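PDB 6PI9: 16S rRNA (guanine(1405)-N(7))-methyltransferase, which probably methylates N7 of guanine 1405 in 16S rRNA with S-adenosyl-L-methionine as methyl donor, conferring resistance to various aminoglycosides. Local coordinates for residues Gln65-Asn76 against Leu149-Trp159; Cys166-Ala174 against Leu189-Leu200. All coordinates share one frame; numbering follows the deposited sequence.

Interaction 1. Residues Gln65-Asn76 against Leu149-Trp159; sequences QKKARALLARWN and LVNETARARGW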
loop_
_atom_site.group_PDB
_atom_site.type_symbol
_atom_site.label_atom_id
_atom_site.label_comp_id
_atom_site.label_asym_id
_atom_site.label_seq_id
_atom_site.Cartn_x
_atom_site.Cartn_y
_atom_site.Cartn_z
ATOM N N GLN A 65 -11.876 -11.893 1.650
ATOM C CA GLN A 65 -12.761 -12.110 0.512
ATOM C C GLN A 65 -13.906 -13.060 0.859
ATOM O O GLN A 65 -15.053 -12.827 0.465
ATOM C CB GLN A 65 -11.956 -12.647 -0.661
ATOM C CG GLN A 65 -12.755 -12.820 -1.920
ATOM C CD GLN A 65 -11.858 -13.082 -3.093
ATOM O OE1 GLN A 65 -11.030 -12.241 -3.447
ATOM N NE2 GLN A 65 -11.986 -14.268 -3.690
ATOM N N LYS A 66 -13.620 -14.148 1.575
ATOM C CA LYS A 66 -14.712 -14.970 2.085
ATOM C C LYS A 66 -15.535 -14.205 3.112
ATOM O O LYS A 66 -16.760 -14.362 3.176
ATOM C CB LYS A 66 -14.172 -16.268 2.683
ATOM C CG LYS A 66 -13.799 -17.280 1.622
ATOM C CD LYS A 66 -12.303 -17.526 1.558
ATOM C CE LYS A 66 -11.916 -18.261 0.267
ATOM N NZ LYS A 66 -12.178 -17.444 -0.972
ATOM N N LYS A 67 -14.877 -13.369 3.920
ATOM C CA LYS A 67 -15.607 -12.533 4.867
ATOM C C LYS A 67 -16.530 -11.571 4.135
ATOM O O LYS A 67 -17.705 -11.434 4.496
ATOM C CB LYS A 67 -14.631 -11.776 5.774
ATOM C CG LYS A 67 -14.556 -12.335 7.206
ATOM C CD LYS A 67 -13.143 -12.291 7.792
ATOM C CE LYS A 67 -13.176 -12.640 9.269
ATOM N NZ LYS A 67 -13.491 -14.085 9.483
ATOM N N ALA A 68 -16.019 -10.908 3.085
ATOM C CA ALA A 68 -16.868 -10.041 2.275
ATOM C C ALA A 68 -18.016 -10.822 1.656
ATOM O O ALA A 68 -19.139 -10.315 1.560
ATOM C CB ALA A 68 -16.040 -9.353 1.187
ATOM N N ARG A 69 -17.753 -12.063 1.235
ATOM C CA ARG A 69 -18.797 -12.901 0.648
ATOM C C ARG A 69 -19.960 -13.076 1.611
ATOM O O ARG A 69 -21.122 -12.872 1.242
ATOM C CB ARG A 69 -18.215 -14.262 0.256
ATOM C CG ARG A 69 -18.756 -14.843 -1.047
ATOM C CD ARG A 69 -17.966 -16.068 -1.456
ATOM N NE ARG A 69 -18.286 -16.512 -2.808
ATOM C CZ ARG A 69 -19.329 -17.283 -3.116
ATOM N NH1 ARG A 69 -20.169 -17.688 -2.169
ATOM N NH2 ARG A 69 -19.536 -17.655 -4.374
ATOM N N ALA A 70 -19.659 -13.421 2.866
ATOM C CA ALA A 70 -20.704 -13.711 3.844
ATOM C C ALA A 70 -21.441 -12.453 4.282
ATOM O O ALA A 70 -22.639 -12.510 4.585
ATOM C CB ALA A 70 -20.096 -14.420 5.051
ATOM N N LEU A 71 -20.746 -11.311 4.320
ATOM C CA LEU A 71 -21.391 -10.050 4.677
ATOM C C LEU A 71 -22.392 -9.610 3.611
ATOM O O LEU A 71 -23.519 -9.210 3.932
ATOM C CB LEU A 71 -20.332 -8.970 4.891
ATOM C CG LEU A 71 -19.579 -9.066 6.210
ATOM C CD1 LEU A 71 -18.513 -7.988 6.264
ATOM C CD2 LEU A 71 -20.570 -8.953 7.360
ATOM N N LEU A 72 -21.993 -9.663 2.336
ATOM C CA LEU A 72 -22.888 -9.241 1.263
ATOM C C LEU A 72 -24.123 -10.131 1.180
ATOM O O LEU A 72 -25.179 -9.688 0.707
ATOM C CB LEU A 72 -22.142 -9.234 -0.072
ATOM C CG LEU A 72 -21.083 -8.126 -0.201
ATOM C CD1 LEU A 72 -20.111 -8.439 -1.308
ATOM C CD2 LEU A 72 -21.744 -6.767 -0.437
ATOM N N ALA A 73 -24.008 -11.386 1.625
ATOM C CA ALA A 73 -25.173 -12.264 1.679
ATOM C C ALA A 73 -26.177 -11.775 2.715
ATOM O O ALA A 73 -27.396 -11.870 2.511
ATOM C CB ALA A 73 -24.732 -13.694 1.988
ATOM N N ARG A 74 -25.682 -11.251 3.834
ATOM C CA ARG A 74 -26.565 -10.697 4.847
ATOM C C ARG A 74 -27.168 -9.369 4.419
ATOM O O ARG A 74 -28.196 -8.964 4.970
ATOM C CB ARG A 74 -25.799 -10.533 6.151
ATOM C CG ARG A 74 -24.952 -11.730 6.489
ATOM C CD ARG A 74 -24.057 -11.423 7.651
ATOM N NE ARG A 74 -24.716 -11.755 8.905
ATOM C CZ ARG A 74 -24.155 -12.477 9.865
ATOM N NH1 ARG A 74 -22.919 -12.934 9.703
ATOM N NH2 ARG A 74 -24.819 -12.744 10.986
ATOM N N TRP A 75 -26.553 -8.684 3.452
ATOM C CA TRP A 75 -27.103 -7.415 2.988
ATOM C C TRP A 75 -28.297 -7.633 2.068
ATOM O O TRP A 75 -29.272 -6.871 2.120
ATOM C CB TRP A 75 -26.021 -6.586 2.286
ATOM C CG TRP A 75 -26.543 -5.292 1.762
ATOM C CD1 TRP A 75 -27.138 -4.302 2.482
ATOM C CD2 TRP A 75 -26.526 -4.846 0.402
ATOM N NE1 TRP A 75 -27.493 -3.265 1.657
ATOM C CE2 TRP A 75 -27.125 -3.572 0.374
ATOM C CE3 TRP A 75 -26.057 -5.397 -0.796
ATOM C CZ2 TRP A 75 -27.275 -2.842 -0.805
ATOM C CZ3 TRP A 75 -26.208 -4.672 -1.965
ATOM C CH2 TRP A 75 -26.813 -3.410 -1.961
ATOM N N ASN A 76 -28.256 -8.666 1.222
ATOM C CA ASN A 76 -29.425 -8.930 0.391
ATOM C C ASN A 76 -30.618 -9.398 1.217
ATOM O O ASN A 76 -31.742 -9.404 0.707
ATOM C CB ASN A 76 -29.106 -9.949 -0.705
ATOM C CG ASN A 76 -30.170 -9.969 -1.801
ATOM O OD1 ASN A 76 -30.838 -8.961 -2.042
ATOM N ND2 ASN A 76 -30.349 -11.120 -2.453
ATOM N N LEU A 149 -17.293 -11.463 -6.760
ATOM C CA LEU A 149 -18.176 -10.847 -5.772
ATOM C C LEU A 149 -19.131 -9.865 -6.424
ATOM O O LEU A 149 -20.319 -9.803 -6.073
ATOM C CB LEU A 149 -17.348 -10.133 -4.707
ATOM C CG LEU A 149 -16.660 -11.036 -3.682
ATOM C CD1 LEU A 149 -15.841 -10.189 -2.702
ATOM C CD2 LEU A 149 -17.676 -11.892 -2.968
ATOM N N VAL A 150 -18.621 -9.087 -7.375
ATOM C CA VAL A 150 -19.458 -8.126 -8.077
ATOM C C VAL A 150 -20.589 -8.827 -8.813
ATOM O O VAL A 150 -21.749 -8.445 -8.686
ATOM C CB VAL A 150 -18.600 -7.289 -9.023
ATOM C CG1 VAL A 150 -19.501 -6.512 -9.958
ATOM C CG2 VAL A 150 -17.734 -6.363 -8.168
ATOM N N ASN A 151 -20.267 -9.858 -9.598
ATOM C CA ASN A 151 -21.300 -10.555 -10.369
ATOM C C ASN A 151 -22.333 -11.213 -9.462
ATOM O O ASN A 151 -23.541 -11.181 -9.749
ATOM C CB ASN A 151 -20.656 -11.608 -11.284
ATOM C CG ASN A 151 -20.016 -10.991 -12.495
ATOM O OD1 ASN A 151 -20.566 -10.045 -13.036
ATOM N ND2 ASN A 151 -18.850 -11.507 -12.925
ATOM N N GLU A 152 -21.881 -11.852 -8.385
ATOM C CA GLU A 152 -22.808 -12.504 -7.464
ATOM C C GLU A 152 -23.737 -11.493 -6.803
ATOM O O GLU A 152 -24.952 -11.708 -6.708
ATOM C CB GLU A 152 -22.021 -13.264 -6.402
ATOM C CG GLU A 152 -21.271 -14.453 -6.957
ATOM C CD GLU A 152 -20.621 -15.286 -5.870
ATOM O OE1 GLU A 152 -21.269 -15.476 -4.801
ATOM O OE2 GLU A 152 -19.475 -15.756 -6.091
ATOM N N THR A 153 -23.176 -10.387 -6.316
ATOM C CA THR A 153 -24.002 -9.394 -5.641
ATOM C C THR A 153 -25.003 -8.789 -6.612
ATOM O O THR A 153 -26.182 -8.613 -6.284
ATOM C CB THR A 153 -23.104 -8.312 -5.031
ATOM O OG1 THR A 153 -22.175 -8.935 -4.133
ATOM C CG2 THR A 153 -23.934 -7.232 -4.297
ATOM N N ALA A 154 -24.544 -8.467 -7.825
ATOM C CA ALA A 154 -25.415 -7.837 -8.815
ATOM C C ALA A 154 -26.583 -8.740 -9.200
ATOM O O ALA A 154 -27.727 -8.282 -9.254
ATOM C CB ALA A 154 -24.604 -7.448 -10.048
ATOM N N ARG A 155 -26.321 -10.024 -9.494
ATOM C CA ARG A 155 -27.420 -10.915 -9.849
ATOM C C ARG A 155 -28.411 -11.079 -8.699
ATOM O O ARG A 155 -29.622 -11.181 -8.939
ATOM C CB ARG A 155 -26.883 -12.280 -10.296
ATOM C CG ARG A 155 -26.071 -12.263 -11.588
ATOM C CD ARG A 155 -25.870 -13.699 -12.056
ATOM N NE ARG A 155 -24.666 -13.868 -12.868
ATOM C CZ ARG A 155 -23.451 -14.089 -12.361
ATOM N NH1 ARG A 155 -23.252 -14.090 -11.048
ATOM N NH2 ARG A 155 -22.421 -14.249 -13.161
ATOM N N ALA A 156 -27.925 -11.094 -7.452
ATOM C CA ALA A 156 -28.814 -11.207 -6.296
ATOM C C ALA A 156 -29.644 -9.950 -6.065
ATOM O O ALA A 156 -30.732 -10.039 -5.486
ATOM C CB ALA A 156 -28.009 -11.513 -5.031
ATOM N N ARG A 157 -29.154 -8.784 -6.477
ATOM C CA ARG A 157 -29.871 -7.535 -6.262
ATOM C C ARG A 157 -30.701 -7.133 -7.474
ATOM O O ARG A 157 -31.438 -6.140 -7.402
ATOM C CB ARG A 157 -28.888 -6.406 -5.905
ATOM C CG ARG A 157 -28.111 -6.598 -4.603
ATOM C CD ARG A 157 -28.988 -6.445 -3.396
ATOM N NE ARG A 157 -29.511 -5.088 -3.252
ATOM C CZ ARG A 157 -30.529 -4.793 -2.444
ATOM N NH1 ARG A 157 -31.116 -5.765 -1.747
ATOM N NH2 ARG A 157 -30.982 -3.548 -2.357
ATOM N N GLY A 158 -30.600 -7.875 -8.582
ATOM C CA GLY A 158 -31.318 -7.527 -9.796
ATOM C C GLY A 158 -30.713 -6.401 -10.601
ATOM O O GLY A 158 -31.420 -5.776 -11.399
ATOM N N TRP A 159 -29.420 -6.117 -10.413
ATOM C CA TRP A 159 -28.722 -5.080 -11.168
ATOM C C TRP A 159 -28.322 -5.590 -12.552
ATOM O O TRP A 159 -28.138 -6.793 -12.773
ATOM C CB TRP A 159 -27.468 -4.617 -10.423
ATOM C CG TRP A 159 -27.737 -4.088 -9.039
ATOM C CD1 TRP A 159 -28.960 -3.689 -8.521
ATOM C CD2 TRP A 159 -26.777 -3.888 -7.995
ATOM N NE1 TRP A 159 -28.800 -3.254 -7.228
ATOM C CE2 TRP A 159 -27.476 -3.364 -6.878
ATOM C CE3 TRP A 159 -25.398 -4.103 -7.890
ATOM C CZ2 TRP A 159 -26.831 -3.042 -5.674
ATOM C CZ3 TRP A 159 -24.759 -3.773 -6.701
ATOM C CH2 TRP A 159 -25.479 -3.256 -5.605
#
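Trp75 and Arg157 meet near the C-terminal ends of the two helices, the guanidinium lying over one face of the indole. Arg157 CZ stands 4.2 Å from the centroid of the Trp75 six-membered ring, 21° off its normal, a cation-pi contact in which the two planes are tilted by 41°. Two bends, at chi2 and chi3, fold the arginine back over the ring. Asn76 OD1 lies in the guanidinium plane at its edge and takes a nearly straight hydrogen bond of 3.2 Å from Arg157 NH1, received in the carbonyl plane, which limits how the guanidinium can turn. The other arm of that amide, Asn76 ND2, reaches Ala156 O only weakly. At the indole's edge, Trp159 CZ2 comes within 3.7 Å of Trp75 CH2.

Farther back, aliphatic groups carry most of the contact. Leu149 CD1 meets Ala68 CB and Gln65 CG, while CD2 lies 3.7 Å from Arg69 CG. A hydroxyl is the exception: Leu72 CD1 rests 3.5 Å from Thr153 OG1, which is tied to Leu149 O of its own helix. Beyond its aliphatic stem, Arg69 makes a salt bridge to Glu152, NH2 to OE2 at 2.6 Å; the hydrogen bond within it is weak, the planes being steeply turned, and Glu152 OE1 lies over the guanidinium face. Ile127 of helix 125-131 backs both Leu72 and Thr153, and Leu83 of helix 83-87 touches Trp75. The axes, 10.6 Å apart and 10° from parallel, describe a side-by-side pair: helix 63-75 packs on the outside of helix 144-157, a helix of the Rossmann-like methyltransferase fold.

Interaction 2. Residues Cys166-Ala174 against Leu189-Leu200; sequences CDLLSEIPA and LEAQKTGRAAEL. With SAH (S-adenosyl-L-homocysteine), chain B.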
loop_
_atom_site.group_PDB
_atom_site.type_symbol
_atom_site.label_atom_id
_atom_site.label_comp_id
_atom_site.label_asym_id
_atom_site.label_seq_id
_atom_site.Cartn_x
_atom_site.Cartn_y
_atom_site.Cartn_z
ATOM N N CYS A 166 -9.973 -8.472 -16.758
ATOM C CA CYS A 166 -9.351 -7.596 -17.752
ATOM C C CYS A 166 -7.976 -7.175 -17.268
ATOM O O CYS A 166 -7.899 -6.599 -16.179
ATOM C CB CYS A 166 -10.192 -6.312 -17.898
ATOM S SG CYS A 166 -9.396 -5.102 -18.970
ATOM N N ASP A 167 -6.933 -7.379 -18.070
ATOM C CA ASP A 167 -5.603 -6.834 -17.741
ATOM C C ASP A 167 -5.394 -5.625 -18.650
ATOM O O ASP A 167 -5.179 -5.784 -19.855
ATOM C CB ASP A 167 -4.476 -7.881 -17.893
ATOM C CG ASP A 167 -3.111 -7.342 -17.393
ATOM O OD1 ASP A 167 -2.906 -6.103 -17.401
ATOM O OD2 ASP A 167 -2.217 -8.154 -17.073
ATOM N N LEU A 168 -5.420 -4.437 -18.053
ATOM C CA LEU A 168 -5.319 -3.158 -18.755
ATOM C C LEU A 168 -3.934 -2.875 -19.349
ATOM O O LEU A 168 -3.757 -1.850 -20.035
ATOM C CB LEU A 168 -5.730 -2.052 -17.812
ATOM C CG LEU A 168 -7.240 -2.098 -17.469
ATOM C CD1 LEU A 168 -7.456 -1.131 -16.335
ATOM C CD2 LEU A 168 -8.144 -1.675 -18.648
ATOM N N LEU A 169 -2.937 -3.735 -19.131
ATOM C CA LEU A 169 -1.687 -3.611 -19.849
ATOM C C LEU A 169 -1.731 -4.338 -21.175
ATOM O O LEU A 169 -0.917 -4.066 -22.081
ATOM C CB LEU A 169 -0.522 -4.184 -19.008
ATOM C CG LEU A 169 0.283 -3.138 -18.193
ATOM C CD1 LEU A 169 0.951 -2.268 -19.139
ATOM C CD2 LEU A 169 -0.525 -2.215 -17.379
ATOM N N SER A 170 -2.620 -5.305 -21.320
ATOM C CA SER A 170 -2.651 -5.978 -22.592
ATOM C C SER A 170 -3.966 -5.792 -23.320
ATOM O O SER A 170 -4.101 -6.281 -24.453
ATOM C CB SER A 170 -2.296 -7.467 -22.412
ATOM O OG SER A 170 -2.871 -7.970 -21.240
ATOM N N GLU A 171 -4.908 -5.035 -22.747
ATOM C CA GLU A 171 -6.186 -4.819 -23.420
ATOM C C GLU A 171 -6.604 -3.366 -23.218
ATOM O O GLU A 171 -6.534 -2.871 -22.101
ATOM C CB GLU A 171 -7.256 -5.769 -22.843
ATOM C CG GLU A 171 -8.631 -5.572 -23.431
ATOM C CD GLU A 171 -9.766 -6.336 -22.708
ATOM O OE1 GLU A 171 -9.537 -7.228 -21.850
ATOM O OE2 GLU A 171 -10.920 -6.046 -23.051
ATOM N N ILE A 172 -7.035 -2.701 -24.275
ATOM C CA ILE A 172 -7.729 -1.411 -24.144
ATOM C C ILE A 172 -9.197 -1.708 -24.292
ATOM O O ILE A 172 -9.614 -2.221 -25.364
ATOM C CB ILE A 172 -7.211 -0.407 -25.185
ATOM C CG1 ILE A 172 -5.878 0.170 -24.680
ATOM C CG2 ILE A 172 -8.218 0.715 -25.402
ATOM C CD1 ILE A 172 -5.316 1.248 -25.571
ATOM N N PRO A 173 -10.017 -1.603 -23.236
ATOM C CA PRO A 173 -11.419 -2.041 -23.314
ATOM C C PRO A 173 -12.120 -1.426 -24.499
ATOM O O PRO A 173 -12.039 -0.204 -24.719
ATOM C CB PRO A 173 -12.032 -1.555 -22.007
ATOM C CG PRO A 173 -10.809 -1.560 -21.020
ATOM C CD PRO A 173 -9.628 -1.173 -21.865
ATOM N N ALA A 174 -12.819 -2.281 -25.259
ATOM C CA ALA A 174 -13.479 -1.879 -26.494
ATOM C C ALA A 174 -14.966 -1.565 -26.312
ATOM O O ALA A 174 -15.635 -1.205 -27.290
ATOM C CB ALA A 174 -13.298 -2.967 -27.553
ATOM N N LEU A 189 -1.011 1.895 -13.045
ATOM C CA LEU A 189 -0.858 1.455 -14.428
ATOM C C LEU A 189 0.436 1.998 -15.033
ATOM O O LEU A 189 1.158 1.277 -15.717
ATOM C CB LEU A 189 -2.103 1.930 -15.190
ATOM C CG LEU A 189 -2.432 1.425 -16.563
ATOM C CD1 LEU A 189 -2.932 -0.023 -16.397
ATOM C CD2 LEU A 189 -3.556 2.337 -17.071
ATOM N N GLU A 190 0.745 3.266 -14.778
ATOM C CA GLU A 190 1.943 3.890 -15.341
ATOM C C GLU A 190 3.203 3.309 -14.716
ATOM O O GLU A 190 4.270 3.269 -15.369
ATOM C CB GLU A 190 1.862 5.436 -15.134
ATOM C CG GLU A 190 2.962 6.245 -15.908
ATOM C CD GLU A 190 2.678 6.415 -17.418
ATOM O OE1 GLU A 190 3.591 6.926 -18.178
ATOM O OE2 GLU A 190 1.563 6.024 -17.851
ATOM N N ALA A 191 3.098 2.816 -13.474
ATOM C CA ALA A 191 4.207 2.102 -12.844
ATOM C C ALA A 191 4.494 0.796 -13.545
ATOM O O ALA A 191 5.627 0.273 -13.463
ATOM C CB ALA A 191 3.890 1.854 -11.369
ATOM N N GLN A 192 3.488 0.213 -14.184
ATOM C CA GLN A 192 3.682 -1.038 -14.897
ATOM C C GLN A 192 4.172 -0.830 -16.325
ATOM O O GLN A 192 4.850 -1.720 -16.859
ATOM C CB GLN A 192 2.388 -1.867 -14.924
ATOM C CG GLN A 192 1.858 -2.286 -13.543
ATOM C CD GLN A 192 0.431 -2.826 -13.581
ATOM O OE1 GLN A 192 0.142 -3.848 -14.195
ATOM N NE2 GLN A 192 -0.480 -2.094 -12.950
ATOM N N LYS A 193 3.836 0.301 -16.963
ATOM C CA LYS A 193 4.296 0.558 -18.332
ATOM C C LYS A 193 4.241 2.049 -18.600
ATOM O O LYS A 193 3.162 2.631 -18.533
ATOM C CB LYS A 193 3.428 -0.179 -19.327
ATOM C CG LYS A 193 3.717 0.150 -20.807
ATOM C CD LYS A 193 4.525 -0.918 -21.456
ATOM C CE LYS A 193 4.724 -0.662 -22.946
ATOM N NZ LYS A 193 5.523 0.573 -23.169
ATOM N N THR A 194 5.388 2.665 -18.894
ATOM C CA THR A 194 5.419 4.095 -19.232
ATOM C C THR A 194 4.598 4.378 -20.473
ATOM O O THR A 194 4.693 3.662 -21.462
ATOM C CB THR A 194 6.871 4.555 -19.461
ATOM O OG1 THR A 194 7.581 4.399 -18.231
ATOM C CG2 THR A 194 6.926 6.071 -19.872
ATOM N N GLY A 195 3.782 5.414 -20.413
ATOM C CA GLY A 195 2.941 5.786 -21.522
ATOM C C GLY A 195 1.569 5.142 -21.521
ATOM O O GLY A 195 0.717 5.529 -22.346
ATOM N N ARG A 196 1.327 4.172 -20.619
ATOM C CA ARG A 196 0.117 3.367 -20.731
ATOM C C ARG A 196 -1.106 4.160 -20.297
ATOM O O ARG A 196 -2.197 3.982 -20.869
ATOM C CB ARG A 196 0.259 2.082 -19.895
ATOM C CG ARG A 196 -0.914 1.074 -20.087
ATOM C CD ARG A 196 -0.990 0.636 -21.553
ATOM N NE ARG A 196 -2.110 -0.274 -21.775
ATOM C CZ ARG A 196 -2.423 -0.806 -22.947
ATOM N NH1 ARG A 196 -1.720 -0.517 -24.040
ATOM N NH2 ARG A 196 -3.458 -1.627 -23.038
ATOM N N ALA A 197 -0.947 5.058 -19.320
ATOM C CA ALA A 197 -2.074 5.911 -18.925
ATOM C C ALA A 197 -2.569 6.743 -20.098
ATOM O O ALA A 197 -3.778 6.788 -20.389
ATOM C CB ALA A 197 -1.647 6.820 -17.766
ATOM N N ALA A 198 -1.652 7.432 -20.781
ATOM C CA ALA A 198 -2.081 8.265 -21.903
ATOM C C ALA A 198 -2.668 7.419 -23.028
ATOM O O ALA A 198 -3.576 7.869 -23.752
ATOM C CB ALA A 198 -0.880 9.093 -22.405
ATOM N N GLU A 199 -2.150 6.205 -23.225
ATOM C CA GLU A 199 -2.666 5.381 -24.319
ATOM C C GLU A 199 -4.089 4.919 -23.997
ATOM O O GLU A 199 -4.967 4.918 -24.864
ATOM C CB GLU A 199 -1.732 4.199 -24.521
ATOM C CG GLU A 199 -2.101 3.309 -25.634
ATOM C CD GLU A 199 -1.019 2.265 -25.882
ATOM O OE1 GLU A 199 -1.092 1.643 -26.976
ATOM O OE2 GLU A 199 -0.111 2.070 -24.987
ATOM N N LEU A 200 -4.330 4.562 -22.736
ATOM C CA LEU A 200 -5.658 4.164 -22.300
ATOM C C LEU A 200 -6.650 5.319 -22.402
ATOM O O LEU A 200 -7.740 5.160 -22.956
ATOM C CB LEU A 200 -5.587 3.637 -20.871
ATOM C CG LEU A 200 -6.896 3.230 -20.192
ATOM C CD1 LEU A 200 -7.545 2.108 -21.007
ATOM C CD2 LEU A 200 -6.605 2.716 -18.727
HETATM N N SAH B . -10.987 1.627 -8.865
HETATM C CA SAH B . -11.215 0.900 -7.597
HETATM C CB SAH B . -9.980 0.111 -7.199
HETATM C CG SAH B . -8.633 0.888 -7.120
HETATM S SD SAH B . -7.313 -0.156 -6.346
HETATM C C SAH B . -11.593 1.875 -6.466
HETATM O O SAH B . -11.210 3.057 -6.588
HETATM O OXT SAH B . -12.210 1.500 -5.448
HETATM C "C5'" SAH B . -6.388 -0.594 -7.881
HETATM C "C4'" SAH B . -7.029 -1.769 -8.677
HETATM O "O4'" SAH B . -6.371 -1.903 -9.956
HETATM C "C3'" SAH B . -7.030 -3.180 -8.020
HETATM O "O3'" SAH B . -8.373 -3.699 -7.938
HETATM C "C2'" SAH B . -6.197 -4.055 -8.956
HETATM O "O2'" SAH B . -6.770 -5.363 -9.029
HETATM C "C1'" SAH B . -6.393 -3.304 -10.281
HETATM N N9 SAH B . -5.305 -3.464 -11.227
HETATM C C8 SAH B . -3.971 -3.241 -11.001
HETATM N N7 SAH B . -3.316 -3.387 -12.192
HETATM C C5 SAH B . -4.237 -3.761 -13.136
HETATM C C6 SAH B . -4.156 -4.092 -14.470
HETATM N N6 SAH B . -3.010 -4.166 -15.115
HETATM N N1 SAH B . -5.333 -4.342 -15.154
HETATM C C2 SAH B . -6.530 -4.361 -14.520
HETATM N N3 SAH B . -6.638 -4.052 -13.190
HETATM C C4 SAH B . -5.476 -3.759 -12.541
#
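Leu168 and Arg196 are joined side-on: NE and NH2 of the arginine both grip Leu168 O, at 2.9 Å and 3.0 Å, and only NE lies in the carbonyl plane. Leu169 O stands over the centre of one guanidinium face and Ile172 CD1 over the opposite one. The tight part surrounds Leu169, whose CD2 is pressed to 3.4 Å from Leu189 CD1 and whose CD1 comes even closer to Lys193 CB; both pairs are unusually short for carbons. Packing is looser at the far end, where Pro173 CD and Leu200 CD1 are 4.0 Å apart and Ile172 lies across exposed Glu199, which forms a salt bridge to Arg196 NH1 with a weak hydrogen bond. Lys193, too, leads its amine away to the exposed side.

On the ligand side, Leu168 N donates to adenine N1 of S-adenosyl-L-homocysteine over 2.9 Å. Its N6 is shared by Asp167 OD1 and Gln192 OE1, while Gln192 NE2, also bonded to Val188 O, donates to N7. Asp167 OD1 additionally closes an Asx turn onto Leu169 N, and Arg29 pairs with OD2. With N1 met from 166-174, N7 from 189-200 and N6 from both, the chemistry is consistent with selection for adenine, while the Arg196 bonds to Leu168 O tie together the two segments that supply these groups.

Overall arrangement
Both segments of interaction 1, 65-76 and 149-159, precede those of interaction 2, 166-174 and 189-200, along the chain. Their centres lie 29 Å apart, with the middle of the chain between them; the nearest atoms are about 10 Å apart, and the two do not meet. Strand 162-165, at one edge of the sheet, links them, since it follows helix 144-157 of interaction 1 and leads into the loop of interaction 2. The first contact thus pairs peripheral helices, with the side chain of Gln65 still about 10 Å from the ligand, whereas the second builds the adenine end of the cofactor pocket. Together they illustrate how one Rossmann-like domain separates helix packing from ligand recognition by a loop and the end of a helix.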